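Local coordinates for DNA polymerase sliding clamp (Archaeoglobus fulgidus, PDB 1RWZ), which probably encircles DNA as a ring of three subunits, a sliding clamp that tethers the DNA polymerase and other proteins to DNA during replication, at residues 75-78 with 79-82; 175-178 with 179-182. All coordinates share one frame; numbering follows the deposited sequence.

Contact 1. Residues 75-78 with 79-82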
loop_
_atom_site.group_PDB
_atom_site.type_symbol
_atom_site.label_atom_id
_atom_site.label_comp_id
_atom_site.label_asym_id
_atom_site.label_seq_id
_atom_site.Cartn_x
_atom_site.Cartn_y
_atom_site.Cartn_z
ATOM N N PHE A 75 12.981 -7.379 16.025
ATOM C CA PHE A 75 12.398 -7.079 14.728
ATOM C C PHE A 75 11.031 -6.431 14.915
ATOM O O PHE A 75 10.699 -5.453 14.247
ATOM C CB PHE A 75 12.250 -8.353 13.893
ATOM C CG PHE A 75 11.689 -8.112 12.521
ATOM C CD1 PHE A 75 12.282 -7.185 11.669
ATOM C CD2 PHE A 75 10.574 -8.812 12.076
ATOM C CE1 PHE A 75 11.773 -6.959 10.392
ATOM C CE2 PHE A 75 10.060 -8.593 10.801
ATOM C CZ PHE A 75 10.662 -7.665 9.958
ATOM N N ASP A 76 10.241 -6.978 15.829
ATOM C CA ASP A 76 8.916 -6.438 16.086
ATOM C C ASP A 76 9.037 -4.996 16.574
ATOM O O ASP A 76 8.354 -4.107 16.071
ATOM C CB ASP A 76 8.190 -7.301 17.121
ATOM C CG ASP A 76 6.719 -6.956 17.237
ATOM O OD1 ASP A 76 6.092 -6.658 16.198
ATOM O OD2 ASP A 76 6.184 -6.997 18.365
ATOM N N ILE A 77 9.927 -4.769 17.535
ATOM C CA ILE A 77 10.146 -3.433 18.086
ATOM C C ILE A 77 10.718 -2.472 17.043
ATOM O O ILE A 77 10.388 -1.286 17.039
ATOM C CB ILE A 77 11.114 -3.477 19.295
ATOM C CG1 ILE A 77 10.499 -4.301 20.429
ATOM C CG2 ILE A 77 11.425 -2.067 19.771
ATOM C CD1 ILE A 77 9.204 -3.729 20.988
ATOM N N SER A 78 11.570 -2.984 16.159
ATOM C CA SER A 78 12.183 -2.152 15.126
ATOM C C SER A 78 11.142 -1.569 14.174
ATOM O O SER A 78 11.400 -0.578 13.494
ATOM C CB SER A 78 13.209 -2.956 14.321
ATOM O OG SER A 78 12.572 -3.910 13.488
ATOM N N LYS A 79 9.967 -2.188 14.117
ATOM C CA LYS A 79 8.909 -1.703 13.240
ATOM C C LYS A 79 8.335 -0.380 13.744
ATOM O O LYS A 79 7.707 0.357 12.989
ATOM C CB LYS A 79 7.795 -2.745 13.125
ATOM C CG LYS A 79 8.219 -4.009 12.398
ATOM C CD LYS A 79 7.118 -5.051 12.397
ATOM C CE LYS A 79 7.561 -6.299 11.650
ATOM N NZ LYS A 79 6.497 -7.342 11.630
ATOM N N SER A 80 8.553 -0.082 15.020
ATOM C CA SER A 80 8.061 1.164 15.598
ATOM C C SER A 80 9.152 2.230 15.524
ATOM O O SER A 80 8.950 3.381 15.912
ATOM C CB SER A 80 7.621 0.946 17.053
ATOM O OG SER A 80 8.711 0.572 17.874
ATOM N N ILE A 81 10.313 1.835 15.011
ATOM C CA ILE A 81 11.436 2.751 14.864
ATOM C C ILE A 81 11.459 3.288 13.435
ATOM O O ILE A 81 11.227 2.545 12.476
ATOM C CB ILE A 81 12.783 2.041 15.149
ATOM C CG1 ILE A 81 12.792 1.497 16.579
ATOM C CG2 ILE A 81 13.941 3.010 14.929
ATOM C CD1 ILE A 81 14.054 0.729 16.947
ATOM N N SER A 82 11.728 4.580 13.296
ATOM C CA SER A 82 11.790 5.210 11.984
ATOM C C SER A 82 13.197 5.071 11.411
ATOM O O SER A 82 14.175 5.039 12.157
ATOM C CB SER A 82 11.427 6.694 12.090
ATOM O OG SER A 82 11.665 7.360 10.861
HETATM O O HOH W 1 7.220 -8.553 14.000
#
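Phe75, Asp76, Ile77 and Ser78 meet Lys79, Ser80 and Ile81 at the C-terminal end of helix 71-78, where a type I beta turn runs from Ser78 to Ile81. Backbone bonds hold this exit together: Lys79 N donates to Asp76 O at 3.2 Å and makes a weak second bond to Phe75 O, and Ile81 N closes the turn on Ser78 O at 3.1 Å. Two serines, whose short hydroxyls can fold back onto the chain, strengthen it. The Ser78 OG lies between its own N and carbonyl carbon (chi1 71°), a position from which it reaches Phe75 O at 2.5 Å. Similarly placed, Ser80 OG donates to Ile77 O at 2.6 Å in the carbonyl plane, while Ser80 N approaches the same oxygen at 3.0 Å from above that plane; the Ile77 carbonyl is thus gripped by the hydroxyl and the backbone N-H of Ser80. Lys79 runs back along the helix with its chain extended beyond CG. Its CE settles over one face of the Phe75 ring, a CH-pi contact 30° off the ring normal, with CE 3.5 Å from Phe75 CE2. Beyond the ring, Lys79 NZ donates to a water at 2.8 Å, which in turn donates to Asp76 OD1, a bridge between opposite charges that do not touch. The long lysine suits this place, offering methylenes to the ring and charge to solvent. Phe75 also packs on Thr15, Arg16 and Val19 of helix 8-19, and Ile81 on Phe101 of strand 96-101, while Asp76, Lys79 and Ser80 pack on Lys147 of a neighbouring subunit.

Contact 2. Residues 175-178 with 179-182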
loop_
_atom_site.group_PDB
_atom_site.type_symbol
_atom_site.label_atom_id
_atom_site.label_comp_id
_atom_site.label_asym_id
_atom_site.label_seq_id
_atom_site.Cartn_x
_atom_site.Cartn_y
_atom_site.Cartn_z
ATOM N N HIS A 175 21.087 -11.393 -18.452
ATOM C CA HIS A 175 22.484 -11.445 -18.839
ATOM C C HIS A 175 23.131 -10.073 -18.874
ATOM O O HIS A 175 22.566 -9.118 -19.410
ATOM C CB HIS A 175 22.621 -12.099 -20.217
ATOM C CG HIS A 175 24.018 -12.094 -20.757
ATOM N ND1 HIS A 175 24.295 -11.945 -22.098
ATOM C CD2 HIS A 175 25.216 -12.227 -20.139
ATOM C CE1 HIS A 175 25.602 -11.987 -22.284
ATOM N NE2 HIS A 175 26.183 -12.156 -21.110
ATOM N N MET A 176 24.315 -9.990 -18.282
ATOM C CA MET A 176 25.088 -8.758 -18.267
ATOM C C MET A 176 26.520 -9.083 -18.650
ATOM O O MET A 176 27.123 -10.012 -18.113
ATOM C CB MET A 176 25.055 -8.105 -16.886
ATOM C CG MET A 176 23.793 -7.301 -16.627
ATOM S SD MET A 176 23.865 -6.448 -15.048
ATOM C CE MET A 176 24.952 -5.130 -15.424
ATOM N N THR A 177 27.059 -8.320 -19.594
ATOM C CA THR A 177 28.425 -8.521 -20.047
ATOM C C THR A 177 29.389 -7.829 -19.096
ATOM O O THR A 177 28.982 -7.059 -18.231
ATOM C CB THR A 177 28.644 -7.924 -21.449
ATOM O OG1 THR A 177 28.352 -6.524 -21.409
ATOM C CG2 THR A 177 27.742 -8.599 -22.468
ATOM N N GLU A 178 30.676 -8.104 -19.269
ATOM C CA GLU A 178 31.696 -7.498 -18.428
ATOM C C GLU A 178 31.588 -5.974 -18.399
ATOM O O GLU A 178 31.691 -5.358 -17.337
ATOM C CB GLU A 178 33.084 -7.914 -18.919
ATOM C CG GLU A 178 34.222 -7.111 -18.318
ATOM C CD GLU A 178 35.577 -7.632 -18.743
ATOM O OE1 GLU A 178 35.691 -8.129 -19.884
ATOM O OE2 GLU A 178 36.531 -7.535 -17.942
ATOM N N THR A 179 31.367 -5.363 -19.559
ATOM C CA THR A 179 31.275 -3.906 -19.613
ATOM C C THR A 179 30.072 -3.354 -18.852
ATOM O O THR A 179 30.110 -2.231 -18.354
ATOM C CB THR A 179 31.237 -3.392 -21.077
ATOM O OG1 THR A 179 31.459 -1.975 -21.086
ATOM C CG2 THR A 179 29.893 -3.677 -21.721
ATOM N N GLU A 180 29.010 -4.151 -18.743
ATOM C CA GLU A 180 27.802 -3.721 -18.041
ATOM C C GLU A 180 27.911 -3.868 -16.519
ATOM O O GLU A 180 27.198 -3.202 -15.770
ATOM C CB GLU A 180 26.596 -4.525 -18.538
ATOM C CG GLU A 180 26.249 -4.288 -20.004
ATOM C CD GLU A 180 25.085 -5.142 -20.478
ATOM O OE1 GLU A 180 25.221 -6.388 -20.500
ATOM O OE2 GLU A 180 24.034 -4.566 -20.830
ATOM N N LEU A 181 28.804 -4.743 -16.072
ATOM C CA LEU A 181 28.995 -4.985 -14.643
ATOM C C LEU A 181 29.945 -3.965 -14.030
ATOM O O LEU A 181 30.755 -3.366 -14.734
ATOM C CB LEU A 181 29.550 -6.396 -14.434
ATOM C CG LEU A 181 28.607 -7.523 -14.871
ATOM C CD1 LEU A 181 29.375 -8.830 -14.996
ATOM C CD2 LEU A 181 27.472 -7.646 -13.860
ATOM N N ILE A 182 29.848 -3.773 -12.717
ATOM C CA ILE A 182 30.718 -2.828 -12.021
ATOM C C ILE A 182 32.137 -3.393 -11.973
ATOM O O ILE A 182 33.113 -2.674 -12.186
ATOM C CB ILE A 182 30.203 -2.553 -10.590
ATOM C CG1 ILE A 182 28.813 -1.910 -10.662
ATOM C CG2 ILE A 182 31.173 -1.640 -9.844
ATOM C CD1 ILE A 182 28.130 -1.727 -9.314
HETATM O O HOH W 2 23.975 -7.982 -22.316
HETATM O O HOH W 3 22.378 -6.611 -20.646
#
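Glu180, Met176 and Leu181 carry this contact, a tight turn that follows the C-terminal end of strand 170-176, the outermost strand of its sheet within this chain. Glu180 turns its carboxylate back onto the strand end: OE1 accepts the Thr177 N-H at 2.8 Å through its anti lone pair, in a nearly straight bond (N-H...O angle 167°). In return, Glu180 N donates to Thr177 O at 3.0 Å, so the two residues are tied twice, by side chain one way and by backbone the other. A glutamate fits here because its extended chain spans the turn and its carboxylate accepts a backbone N-H. Thr177 O also receives Leu181 N at 3.2 Å, nearly along its C=O axis.

The apolar residues Met176 and Leu181 meet across the turn. Bent at chi3 (76°), Met176 brings its flexible methyl end to Leu181, CE lying 3.9 Å from CD2, and to the aliphatic root of Glu180, with CE 3.6 Å from CB. Leu181 continues onto Ile131 and Met133 of strand 129-134, and Met176 packs on Ser103 of a neighbouring subunit, onto which His175 carries the backbone hydrogen bonding. The charged end of Glu180 is instead hydrated: a water lies 2.6 Å from Glu180 OE2 and 2.8 Å from His175 O, placed to bridge the two, though it has more acceptors in reach than protons to give.

From the N terminus, contact 1 comes first, closing a short local turn as helix 71-78 hands over to the loop before strand 86-91. Contact 2 follows almost a hundred residues later, closing the turn between strands 170-176 and 183-184. They lie in series, neither enclosing nor crossing the other, one in the N-terminal and one in the C-terminal PCNA domain. The centres of contact 1 and contact 2 are about 37 Å apart, on opposite sides of the chain's centre. Each nevertheless borders another copy of the protein, contact 1 the second subunit and contact 2 the third, so the two turns sit at successive joints of the homotrimeric ring.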